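Local coordinates for extracellular solute-binding protein (Bordetella parapertussis, PDB 3PU5) that probably binds a small solute, possibly a polyamine, in the cleft between two lobes and hands it to a membrane transporter, at residues A[86-90]-A[259-264]; A[98-102]-A[302-306]; A[106-112]-A[238-244]. One frame throughout, in Å; residues are numbered along the deposited sequence.

Interaction 1: residues A[86-90]-A[259-264]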
ATOM      1  N   SER A  86     -15.170  19.201  -7.340  1.00 15.37           N
ATOM      2  CA  SER A  86     -16.125  18.460  -6.525  1.00 16.64           C
ATOM      3  C   SER A  86     -15.519  17.908  -5.228  1.00 16.05           C
ATOM      4  O   SER A  86     -16.224  17.689  -4.249  1.00 16.67           O
ATOM      5  CB  SER A  86     -16.746  17.328  -7.341  1.00 17.56           C
ATOM      6  OG  SER A  86     -15.744  16.533  -7.950  1.00 17.16           O
ATOM      7  N   VAL A  87     -14.213  17.668  -5.240  1.00 14.43           N
ATOM      8  CA  VAL A  87     -13.515  17.134  -4.077  1.00 14.09           C
ATOM      9  C   VAL A  87     -12.223  17.937  -3.916  1.00 13.83           C
ATOM     10  O   VAL A  87     -11.164  17.514  -4.367  1.00 13.53           O
ATOM     11  CB  VAL A  87     -13.202  15.609  -4.237  1.00 12.60           C
ATOM     12  CG1 VAL A  87     -12.562  15.037  -2.968  1.00 10.81           C
ATOM     13  CG2 VAL A  87     -14.468  14.823  -4.598  1.00 11.96           C
ATOM     14  N   PRO A  88     -12.318  19.115  -3.282  1.00 15.17           N
ATOM     15  CA  PRO A  88     -11.207  20.070  -3.183  1.00 14.61           C
ATOM     16  C   PRO A  88      -9.908  19.453  -2.670  1.00 12.60           C
ATOM     17  O   PRO A  88      -8.841  19.850  -3.114  1.00 13.09           O
ATOM     18  CB  PRO A  88     -11.743  21.118  -2.200  1.00 16.25           C
ATOM     19  CG  PRO A  88     -13.224  21.065  -2.383  1.00 15.90           C
ATOM     20  CD  PRO A  88     -13.543  19.621  -2.634  1.00 14.34           C
ATOM     21  N   SER A  89      -9.994  18.490  -1.757  1.00 14.12           N
ATOM     22  CA  SER A  89      -8.792  17.832  -1.232  1.00 13.69           C
ATOM     23  C   SER A  89      -7.906  17.224  -2.322  1.00 12.92           C
ATOM     24  O   SER A  89      -6.689  17.101  -2.141  1.00 12.59           O
ATOM     25  CB  SER A  89      -9.158  16.762  -0.200  1.00 11.99           C
ATOM     26  OG  SER A  89      -9.622  17.350   1.003  1.00 13.69           O
ATOM     27  N   LEU A  90      -8.505  16.837  -3.446  1.00 10.81           N
ATOM     28  CA  LEU A  90      -7.721  16.227  -4.522  1.00 11.65           C
ATOM     29  C   LEU A  90      -6.609  17.157  -5.018  1.00 13.73           C
ATOM     30  O   LEU A  90      -5.612  16.702  -5.589  1.00 11.84           O
ATOM     31  CB  LEU A  90      -8.621  15.802  -5.686  1.00 11.73           C
ATOM     32  CG  LEU A  90      -9.508  14.579  -5.443  1.00 11.84           C
ATOM     33  CD1 LEU A  90     -10.444  14.326  -6.634  1.00 12.47           C
ATOM     34  CD2 LEU A  90      -8.655  13.341  -5.152  1.00 10.75           C
HETATM   35  N   MSE A 259     -15.463  11.802   0.912  1.00 10.06           N
HETATM   36  CA  MSE A 259     -14.148  11.620   0.307  1.00 11.94           C
HETATM   37  C   MSE A 259     -13.297  12.872   0.517  1.00 11.56           C
HETATM   38  O   MSE A 259     -12.112  12.790   0.824  1.00 10.58           O
HETATM   39  CB  MSE A 259     -14.285  11.318  -1.181  1.00 12.18           C
HETATM   40  CG  MSE A 259     -12.975  11.002  -1.879  1.00 12.58           C
HETATM   41 SE   MSE A 259     -13.311  10.369  -3.716  1.00 23.74          SE
HETATM   42  CE  MSE A 259     -11.451  10.088  -4.266  1.00 11.86           C
ATOM     43  N   ASN A 260     -13.914  14.037   0.361  1.00 11.30           N
ATOM     44  CA  ASN A 260     -13.194  15.280   0.571  1.00 10.60           C
ATOM     45  C   ASN A 260     -12.636  15.366   1.984  1.00 11.19           C
ATOM     46  O   ASN A 260     -11.514  15.819   2.186  1.00  9.99           O
ATOM     47  CB  ASN A 260     -14.101  16.474   0.323  1.00 11.31           C
ATOM     48  CG  ASN A 260     -13.356  17.782   0.409  1.00 14.00           C
ATOM     49  OD1 ASN A 260     -12.358  17.982  -0.287  1.00 14.64           O
ATOM     50  ND2 ASN A 260     -13.821  18.675   1.275  1.00 14.01           N
ATOM     51  N   TYR A 261     -13.429  14.939   2.963  1.00  9.80           N
ATOM     52  CA  TYR A 261     -12.961  14.943   4.342  1.00 10.43           C
ATOM     53  C   TYR A 261     -11.848  13.911   4.550  1.00  9.82           C
ATOM     54  O   TYR A 261     -10.824  14.211   5.155  1.00  8.71           O
ATOM     55  CB  TYR A 261     -14.107  14.734   5.349  1.00 11.14           C
ATOM     56  CG  TYR A 261     -13.602  14.801   6.773  1.00 11.75           C
ATOM     57  CD1 TYR A 261     -13.381  13.646   7.500  1.00 11.45           C
ATOM     58  CD2 TYR A 261     -13.274  16.022   7.358  1.00 12.79           C
ATOM     59  CE1 TYR A 261     -12.881  13.699   8.790  1.00 13.27           C
ATOM     60  CE2 TYR A 261     -12.776  16.087   8.644  1.00 14.40           C
ATOM     61  CZ  TYR A 261     -12.580  14.921   9.353  1.00 12.77           C
ATOM     62  OH  TYR A 261     -12.075  14.963  10.625  1.00 13.64           O
ATOM     63  N   ALA A 262     -12.044  12.707   4.016  1.00  8.61           N
ATOM     64  CA  ALA A 262     -11.112  11.599   4.250  1.00  9.57           C
ATOM     65  C   ALA A 262      -9.733  11.895   3.685  1.00  8.00           C
ATOM     66  O   ALA A 262      -8.717  11.433   4.204  1.00  7.32           O
ATOM     67  CB  ALA A 262     -11.665  10.288   3.650  1.00 11.58           C
ATOM     68  N   LEU A 263      -9.710  12.661   2.604  1.00  8.39           N
ATOM     69  CA  LEU A 263      -8.468  12.995   1.922  1.00  8.52           C
ATOM     70  C   LEU A 263      -7.921  14.325   2.420  1.00 10.04           C
ATOM     71  O   LEU A 263      -6.851  14.768   1.983  1.00  9.72           O
ATOM     72  CB  LEU A 263      -8.693  13.052   0.399  1.00  9.57           C
ATOM     73  CG  LEU A 263      -9.039  11.716  -0.275  1.00 10.39           C
ATOM     74  CD1 LEU A 263      -9.334  11.885  -1.773  1.00  9.51           C
ATOM     75  CD2 LEU A 263      -7.918  10.719  -0.053  1.00  8.94           C
ATOM     76  N   GLY A 264      -8.662  14.956   3.329  1.00  8.81           N
ATOM     77  CA  GLY A 264      -8.274  16.247   3.870  1.00 10.11           C
ATOM     78  C   GLY A 264      -7.173  16.114   4.902  1.00  9.87           C
ATOM     79  O   GLY A 264      -6.891  15.015   5.397  1.00  8.97           O
TER
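Asn260 and Ser89 hold the start of a 3-10 segment, at residues 88-90, against the last turn of helix 252-262. Both segments lie in one lobe of what the family indicates is a type II periplasmic-binding-protein fold. The amide of Asn260 points into the start of the 3-10 turn. Its OD1 accepts from Ser89 N at 2.8 Å. The N-H...O angle of 160° is fairly straight, and the donor lies nearly in line with the side-chain C=O, at 177°. The first torsion of Asn260 (chi1 -175°) turns CG away from its own N and out toward the turn.

The ring of Pro88 crosses the amide at about a right angle. Pro88 CD comes within 3.1 Å of Asn260 OD1, so the oxygen is flanked by a carbon as well as by the peptide N-H. Ser89 points its side chain at the helix. Its OG sits 2.7 Å from Asn260 O and 3.1 Å from Asn260 OD1, and has one proton for the two oxygens. Ser89 CB lies against Leu263 CB at 3.8 Å.

The apolar part flanks this polar group. Val87 lays CG1 over the helix backbone, 3.6 Å from Asn260 CA, and also touches CG of Met259, a selenomethionine. Val82 packs on Val87 and Leu90 as well. Leu263 comes just after the helix and is followed by Gly264, the N-cap of helix 265-275. The contact thus sits where one helix hands over to the next. Leu263 O accepts from Asn281 ND2. Leu90 and Leu263 meet at an oblique angle through one methyl each, with Leu90 CD2 3.7 Å from Leu263 CD1.

Interaction 2: residues A[98-102]-A[302-306]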
ATOM      1  N   LYS A  98      -3.377   9.173  -7.891  1.00  8.70           N
ATOM      2  CA  LYS A  98      -4.607   9.223  -8.666  1.00 10.62           C
ATOM      3  C   LYS A  98      -4.452   8.618 -10.065  1.00 11.69           C
ATOM      4  O   LYS A  98      -5.442   8.339 -10.748  1.00  9.61           O
ATOM      5  CB  LYS A  98      -5.068  10.678  -8.784  1.00 11.58           C
ATOM      6  CG  LYS A  98      -5.183  11.403  -7.443  1.00 10.18           C
ATOM      7  CD  LYS A  98      -5.657  12.846  -7.628  1.00 13.83           C
ATOM      8  CE  LYS A  98      -4.513  13.799  -7.918  1.00 13.92           C
ATOM      9  NZ  LYS A  98      -5.008  15.205  -7.899  1.00 15.67           N
ATOM     10  N   ALA A  99      -3.207   8.412 -10.484  1.00 10.82           N
ATOM     11  CA  ALA A  99      -2.906   8.089 -11.879  1.00 14.79           C
ATOM     12  C   ALA A  99      -3.621   6.860 -12.446  1.00 16.08           C
ATOM     13  O   ALA A  99      -4.006   6.861 -13.609  1.00 16.84           O
ATOM     14  CB  ALA A  99      -1.399   7.966 -12.097  1.00 15.60           C
ATOM     15  N   ASP A 100      -3.803   5.816 -11.647  1.00 12.62           N
ATOM     16  CA  ASP A 100      -4.411   4.595 -12.174  1.00 14.12           C
ATOM     17  C   ASP A 100      -5.937   4.685 -12.360  1.00 12.93           C
ATOM     18  O   ASP A 100      -6.533   3.854 -13.037  1.00 13.25           O
ATOM     19  CB  ASP A 100      -4.071   3.392 -11.280  1.00 12.42           C
ATOM     20  CG  ASP A 100      -2.613   2.950 -11.407  1.00 18.79           C
ATOM     21  OD1 ASP A 100      -1.948   3.324 -12.397  1.00 20.04           O
ATOM     22  OD2 ASP A 100      -2.131   2.219 -10.521  1.00 19.36           O
ATOM     23  N   TRP A 101      -6.571   5.685 -11.760  1.00 11.81           N
ATOM     24  CA  TRP A 101      -8.017   5.593 -11.522  1.00 11.96           C
ATOM     25  C   TRP A 101      -8.906   6.400 -12.481  1.00 12.81           C
ATOM     26  O   TRP A 101     -10.103   6.574 -12.252  1.00 11.82           O
ATOM     27  CB  TRP A 101      -8.301   5.875 -10.036  1.00 12.86           C
ATOM     28  CG  TRP A 101      -7.257   5.191  -9.216  1.00 11.52           C
ATOM     29  CD1 TRP A 101      -6.241   5.781  -8.515  1.00 11.26           C
ATOM     30  CD2 TRP A 101      -7.071   3.778  -9.078  1.00 12.56           C
ATOM     31  NE1 TRP A 101      -5.445   4.820  -7.934  1.00 11.19           N
ATOM     32  CE2 TRP A 101      -5.935   3.583  -8.264  1.00 11.73           C
ATOM     33  CE3 TRP A 101      -7.760   2.655  -9.555  1.00 15.38           C
ATOM     34  CZ2 TRP A 101      -5.480   2.315  -7.914  1.00 14.67           C
ATOM     35  CZ3 TRP A 101      -7.300   1.395  -9.205  1.00 12.99           C
ATOM     36  CH2 TRP A 101      -6.172   1.238  -8.392  1.00 13.78           C
ATOM     37  N   GLU A 102      -8.296   6.870 -13.561  1.00 11.27           N
ATOM     38  CA  GLU A 102      -9.003   7.516 -14.658  1.00 14.72           C
ATOM     39  C   GLU A 102      -9.960   8.611 -14.197  1.00 15.49           C
ATOM     40  O   GLU A 102     -11.087   8.713 -14.686  1.00 14.68           O
ATOM     41  CB  GLU A 102      -9.699   6.458 -15.540  1.00 17.31           C
ATOM     42  CG  GLU A 102      -8.686   5.559 -16.253  1.00 19.11           C
ATOM     43  CD  GLU A 102      -9.312   4.459 -17.089  1.00 26.44           C
ATOM     44  OE1 GLU A 102     -10.453   4.634 -17.577  1.00 25.54           O
ATOM     45  OE2 GLU A 102      -8.651   3.412 -17.262  1.00 28.89           O
ATOM     46  N   LEU A 302       5.230   4.104  -6.991  1.00 12.98           N
ATOM     47  CA  LEU A 302       4.041   3.290  -7.167  1.00 14.90           C
ATOM     48  C   LEU A 302       4.084   2.642  -8.538  1.00 16.58           C
ATOM     49  O   LEU A 302       4.362   3.306  -9.536  1.00 15.85           O
ATOM     50  CB  LEU A 302       2.775   4.140  -7.054  1.00 13.97           C
ATOM     51  CG  LEU A 302       2.434   4.673  -5.663  1.00 16.69           C
ATOM     52  CD1 LEU A 302       3.297   5.876  -5.326  1.00 15.16           C
ATOM     53  CD2 LEU A 302       0.971   5.046  -5.618  1.00 14.36           C
ATOM     54  N   VAL A 303       3.807   1.346  -8.584  1.00 14.00           N
ATOM     55  CA  VAL A 303       3.808   0.618  -9.841  1.00 17.62           C
ATOM     56  C   VAL A 303       2.401   0.584 -10.440  1.00 17.56           C
ATOM     57  O   VAL A 303       1.419   0.387  -9.728  1.00 15.66           O
ATOM     58  CB  VAL A 303       4.334  -0.807  -9.651  1.00 16.78           C
ATOM     59  CG1 VAL A 303       4.446  -1.513 -11.002  1.00 18.43           C
ATOM     60  CG2 VAL A 303       5.691  -0.778  -8.934  1.00 16.77           C
ATOM     61  N   ASP A 304       2.325   0.794 -11.749  1.00 16.02           N
ATOM     62  CA  ASP A 304       1.065   0.812 -12.491  1.00 17.29           C
ATOM     63  C   ASP A 304       0.210  -0.425 -12.219  1.00 19.73           C
ATOM     64  O   ASP A 304       0.624  -1.548 -12.513  1.00 17.38           O
ATOM     65  CB  ASP A 304       1.376   0.926 -13.993  1.00 23.81           C
ATOM     66  CG  ASP A 304       0.131   0.869 -14.872  1.00 25.67           C
ATOM     67  OD1 ASP A 304      -0.998   0.799 -14.342  1.00 30.07           O
ATOM     68  OD2 ASP A 304       0.290   0.903 -16.113  1.00 33.17           O
ATOM     69  N   THR A 305      -0.982  -0.222 -11.663  1.00 15.93           N
ATOM     70  CA  THR A 305      -1.873  -1.340 -11.356  1.00 17.85           C
ATOM     71  C   THR A 305      -2.145  -2.215 -12.581  1.00 19.19           C
ATOM     72  O   THR A 305      -2.041  -3.438 -12.507  1.00 17.79           O
ATOM     73  CB  THR A 305      -3.219  -0.870 -10.759  1.00 17.27           C
ATOM     74  OG1 THR A 305      -2.975  -0.042  -9.615  1.00 17.50           O
ATOM     75  CG2 THR A 305      -4.070  -2.062 -10.341  1.00 16.48           C
ATOM     76  N   ALA A 306      -2.491  -1.585 -13.700  1.00 17.68           N
ATOM     77  CA  ALA A 306      -2.792  -2.309 -14.935  1.00 21.59           C
ATOM     78  C   ALA A 306      -1.606  -3.148 -15.387  1.00 20.61           C
ATOM     79  O   ALA A 306      -1.775  -4.272 -15.857  1.00 21.85           O
ATOM     80  CB  ALA A 306      -3.208  -1.333 -16.047  1.00 21.72           C
TER
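Asp100 and Thr305 carry this contact. Asp100 OD2 accepts two bonds from one residue: Thr305 OG1 lies 2.6 Å from Asp100 OD2, and Thr305 N lies 2.9 Å from the same oxygen. Both donors come from the same face of the carboxylate, 39° and 49° out of its plane. The hydroxyl reaches the same oxygen as the backbone N-H because the first torsion of Thr305 (chi1 -55°) sets OG1 beside its own N. The hydroxyl bond fixes the rotation of the Thr305 side chain, while the N-H bond ties down the backbone at the helix start.

Thr305 begins helix 305-322, and Asp304 is its N-cap. The capping bond from Ala306 N to Asp304 OD1 is weak. Asp100 thus adds a second carboxylate at the same helix start, where the helix dipole would be expected to help stabilise negative charge. The two acids come close, with Asp100 OD1 3.3 Å from Asp304 OD1.

Trp101 is the third partner. The far end of its indole crosses Thr305 at about a right angle, with CH2 3.7 Å from Thr305 OG1. The ring also packs on Tyr71 and Ile74 of helix 67-75. Asp100 CB lies over its centre, 3.5 Å above the plane.

Interaction 3: residues A[106-112]-A[238-244]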
ATOM      1  N   SER A 106      -8.720   7.781  -5.873  1.00  8.87           N
ATOM      2  CA  SER A 106      -7.412   8.087  -5.302  1.00  9.05           C
ATOM      3  C   SER A 106      -7.054   7.106  -4.194  1.00  9.00           C
ATOM      4  O   SER A 106      -7.918   6.691  -3.421  1.00  9.07           O
ATOM      5  CB  SER A 106      -7.414   9.502  -4.728  1.00  8.04           C
ATOM      6  OG  SER A 106      -6.158   9.800  -4.153  1.00  8.11           O
ATOM      7  N   LEU A 107      -5.783   6.726  -4.108  1.00  7.95           N
ATOM      8  CA  LEU A 107      -5.308   6.045  -2.909  1.00  7.83           C
ATOM      9  C   LEU A 107      -5.627   6.955  -1.725  1.00  9.34           C
ATOM     10  O   LEU A 107      -5.627   8.179  -1.874  1.00  8.45           O
ATOM     11  CB  LEU A 107      -3.801   5.771  -2.978  1.00  7.47           C
ATOM     12  CG  LEU A 107      -3.343   4.432  -3.568  1.00  8.78           C
ATOM     13  CD1 LEU A 107      -3.544   4.415  -5.073  1.00  7.38           C
ATOM     14  CD2 LEU A 107      -1.880   4.135  -3.217  1.00  7.73           C
ATOM     15  N   TYR A 108      -5.932   6.374  -0.564  1.00  7.30           N
ATOM     16  CA  TYR A 108      -6.218   7.195   0.614  1.00  7.53           C
ATOM     17  C   TYR A 108      -5.281   6.939   1.793  1.00  9.15           C
ATOM     18  O   TYR A 108      -5.452   7.516   2.864  1.00  9.28           O
ATOM     19  CB  TYR A 108      -7.698   7.143   1.030  1.00  8.11           C
ATOM     20  CG  TYR A 108      -8.263   5.818   1.530  1.00  8.35           C
ATOM     21  CD1 TYR A 108      -8.380   5.558   2.901  1.00  9.37           C
ATOM     22  CD2 TYR A 108      -8.770   4.871   0.640  1.00  8.39           C
ATOM     23  CE1 TYR A 108      -8.957   4.365   3.367  1.00 10.45           C
ATOM     24  CE2 TYR A 108      -9.341   3.677   1.093  1.00  8.46           C
ATOM     25  CZ  TYR A 108      -9.431   3.433   2.452  1.00 10.90           C
ATOM     26  OH  TYR A 108     -10.000   2.259   2.891  1.00 11.68           O
ATOM     27  N   ASP A 109      -4.308   6.058   1.577  1.00  7.92           N
ATOM     28  CA  ASP A 109      -3.104   5.988   2.405  1.00  9.87           C
ATOM     29  C   ASP A 109      -2.061   5.215   1.601  1.00  9.83           C
ATOM     30  O   ASP A 109      -2.384   4.621   0.575  1.00 10.41           O
ATOM     31  CB  ASP A 109      -3.379   5.350   3.788  1.00  9.59           C
ATOM     32  CG  ASP A 109      -3.623   3.839   3.722  1.00 11.61           C
ATOM     33  OD1 ASP A 109      -2.699   3.102   3.325  1.00 14.05           O
ATOM     34  OD2 ASP A 109      -4.728   3.383   4.095  1.00 11.63           O
ATOM     35  N   TYR A 110      -0.809   5.246   2.030  1.00 10.45           N
ATOM     36  CA  TYR A 110       0.181   4.368   1.414  1.00 12.10           C
ATOM     37  C   TYR A 110       1.055   3.697   2.482  1.00 10.99           C
ATOM     38  O   TYR A 110       1.447   4.327   3.464  1.00 10.90           O
ATOM     39  CB  TYR A 110       1.000   5.090   0.310  1.00  8.48           C
ATOM     40  CG  TYR A 110       1.907   6.208   0.787  1.00 12.25           C
ATOM     41  CD1 TYR A 110       3.185   5.935   1.248  1.00 10.89           C
ATOM     42  CD2 TYR A 110       1.488   7.543   0.763  1.00 10.52           C
ATOM     43  CE1 TYR A 110       4.018   6.947   1.683  1.00 12.21           C
ATOM     44  CE2 TYR A 110       2.319   8.562   1.207  1.00 10.31           C
ATOM     45  CZ  TYR A 110       3.578   8.257   1.670  1.00 12.14           C
ATOM     46  OH  TYR A 110       4.419   9.250   2.118  1.00 13.86           O
ATOM     47  N   SER A 111       1.288   2.400   2.317  1.00 10.85           N
ATOM     48  CA  SER A 111       2.296   1.695   3.110  1.00 10.38           C
ATOM     49  C   SER A 111       3.437   1.338   2.175  1.00  9.90           C
ATOM     50  O   SER A 111       3.204   1.086   0.988  1.00  8.81           O
ATOM     51  CB  SER A 111       1.719   0.443   3.783  1.00 13.13           C
ATOM     52  OG  SER A 111       1.339  -0.525   2.825  1.00 16.60           O
ATOM     53  N   SER A 112       4.665   1.334   2.697  1.00  9.54           N
ATOM     54  CA  SER A 112       5.855   1.313   1.847  1.00  8.61           C
ATOM     55  C   SER A 112       6.790   0.148   2.128  1.00  9.06           C
ATOM     56  O   SER A 112       7.220  -0.050   3.268  1.00  8.36           O
ATOM     57  CB  SER A 112       6.649   2.617   2.014  1.00  8.84           C
ATOM     58  OG  SER A 112       5.835   3.731   1.744  1.00  8.66           O
ATOM     59  N   VAL A 238       8.762   1.170  -2.372  1.00 11.87           N
ATOM     60  CA  VAL A 238       7.689   0.780  -3.275  1.00 11.81           C
ATOM     61  C   VAL A 238       6.415   0.700  -2.471  1.00  9.09           C
ATOM     62  O   VAL A 238       6.299  -0.128  -1.567  1.00  8.54           O
ATOM     63  CB  VAL A 238       7.943  -0.589  -3.872  1.00 14.42           C
ATOM     64  CG1 VAL A 238       7.012  -0.821  -5.056  1.00 16.58           C
ATOM     65  CG2 VAL A 238       9.389  -0.702  -4.269  1.00 19.00           C
ATOM     66  N   SER A 239       5.458   1.553  -2.816  1.00 10.16           N
ATOM     67  CA  SER A 239       4.325   1.797  -1.951  1.00 10.14           C
ATOM     68  C   SER A 239       3.022   1.435  -2.612  1.00 11.33           C
ATOM     69  O   SER A 239       2.877   1.525  -3.829  1.00 11.90           O
ATOM     70  CB  SER A 239       4.306   3.259  -1.535  1.00  9.63           C
ATOM     71  OG  SER A 239       5.533   3.603  -0.918  1.00 10.85           O
ATOM     72  N   SER A 240       2.076   1.009  -1.788  1.00  8.81           N
ATOM     73  CA  SER A 240       0.765   0.641  -2.270  1.00 11.63           C
ATOM     74  C   SER A 240      -0.237   1.088  -1.221  1.00 10.27           C
ATOM     75  O   SER A 240       0.122   1.362  -0.071  1.00 11.34           O
ATOM     76  CB  SER A 240       0.677  -0.873  -2.470  1.00 11.26           C
ATOM     77  OG  SER A 240       1.656  -1.335  -3.388  1.00 14.14           O
ATOM     78  N   GLY A 241      -1.502   1.141  -1.600  1.00 10.21           N
ATOM     79  CA  GLY A 241      -2.521   1.533  -0.653  1.00  9.61           C
ATOM     80  C   GLY A 241      -3.909   1.273  -1.185  1.00  9.43           C
ATOM     81  O   GLY A 241      -4.087   0.999  -2.372  1.00  8.57           O
ATOM     82  N   PRO A 242      -4.907   1.371  -0.299  1.00  9.05           N
ATOM     83  CA  PRO A 242      -6.301   1.155  -0.688  1.00  9.78           C
ATOM     84  C   PRO A 242      -6.818   2.358  -1.471  1.00  8.48           C
ATOM     85  O   PRO A 242      -6.285   3.461  -1.347  1.00  7.97           O
ATOM     86  CB  PRO A 242      -7.025   1.014   0.655  1.00 10.60           C
ATOM     87  CG  PRO A 242      -6.182   1.801   1.640  1.00 11.21           C
ATOM     88  CD  PRO A 242      -4.749   1.711   1.129  1.00  9.61           C
ATOM     89  N   VAL A 243      -7.829   2.138  -2.300  1.00 10.42           N
ATOM     90  CA  VAL A 243      -8.359   3.199  -3.150  1.00  8.35           C
ATOM     91  C   VAL A 243      -9.734   3.635  -2.667  1.00 10.46           C
ATOM     92  O   VAL A 243     -10.512   2.816  -2.155  1.00  8.19           O
ATOM     93  CB  VAL A 243      -8.445   2.745  -4.618  1.00  9.73           C
ATOM     94  CG1 VAL A 243      -8.744   3.923  -5.529  1.00 10.82           C
ATOM     95  CG2 VAL A 243      -7.147   2.090  -5.038  1.00 12.31           C
HETATM   96  N   MSE A 244     -10.021   4.927  -2.810  1.00  7.99           N
HETATM   97  CA  MSE A 244     -11.337   5.447  -2.494  1.00  8.72           C
HETATM   98  C   MSE A 244     -11.996   6.038  -3.740  1.00  9.49           C
HETATM   99  O   MSE A 244     -11.357   6.738  -4.518  1.00  8.31           O
HETATM  100  CB  MSE A 244     -11.260   6.513  -1.402  1.00  7.64           C
HETATM  101  CG  MSE A 244     -12.634   6.931  -0.881  1.00 10.63           C
HETATM  102 SE   MSE A 244     -12.516   8.104   0.712  1.00 19.98          SE
HETATM  103  CE  MSE A 244     -12.009   6.780   2.067  1.00 11.34           C
TER
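Ser112 OG and Ser239 OG lie 2.7 Å apart and are hydrogen-bonded, and either could be the donor. In backbone terms Ser112 and Ser239 are a non-hydrogen-bonded antiparallel pair, and their side chains lie on one face of the sheet. Next to them Ser111 and Ser240 form a hydrogen-bonded pair. Ser111 N gives to Ser240 O at 2.9 Å, and the return bond from Ser240 N to Ser111 O is 3.0 Å.

The register then slips by one residue before a second bridged region, where Ser106 pairs with Met244. Met244 N reaches Ser106 O at 2.8 Å. Between the two regions the chains stay close at Gly241, whose CA comes within 3.3 Å of Asp109 O.

Tyr108 is gripped on both faces. Selenomethionine Met244, bent at its last torsion (chi3 -74°), places CE over the centre of the ring, 3.8 Å from the Tyr108 centroid. This is a CH-pi contact, with SE farther off in a Met-aromatic arrangement. Pro242 CG covers the opposite face, offset toward the rim and 3.9 Å from the same centroid. The Pro242 ring is also flanked by the Asp109 carboxylate.

The paired segments run between the two lobes, consistent with the hinge strands of type II binding proteins. Helix 252-262 packs on Met244 at one end, and helix 156-167 meets Val238 at the other. Phe17 of helix 15-33 touches Tyr108, Asp109 and Pro242.

Interaction 3 lies near the centre of the molecule, its own centre about 11 Å from that of interaction 2 and about 15 Å from that of interaction 1. The centres of interactions 1 and 2 are about 19 Å apart, yet Lys98 NZ and Leu90 O, 2.8 Å apart, probably form a hydrogen bond between them. Interaction 1 packs on one end of interaction 3, with Met259 CE 3.4 Å from Met244 O and Leu263 CD2 3.7 Å from Tyr108 CB. Trp101 of interaction 2 lies on interaction 3, with CZ2 3.3 Å from Val243 CG2. Interactions 2 and 3 probably both join the lobes, whereas interaction 1 stays within one.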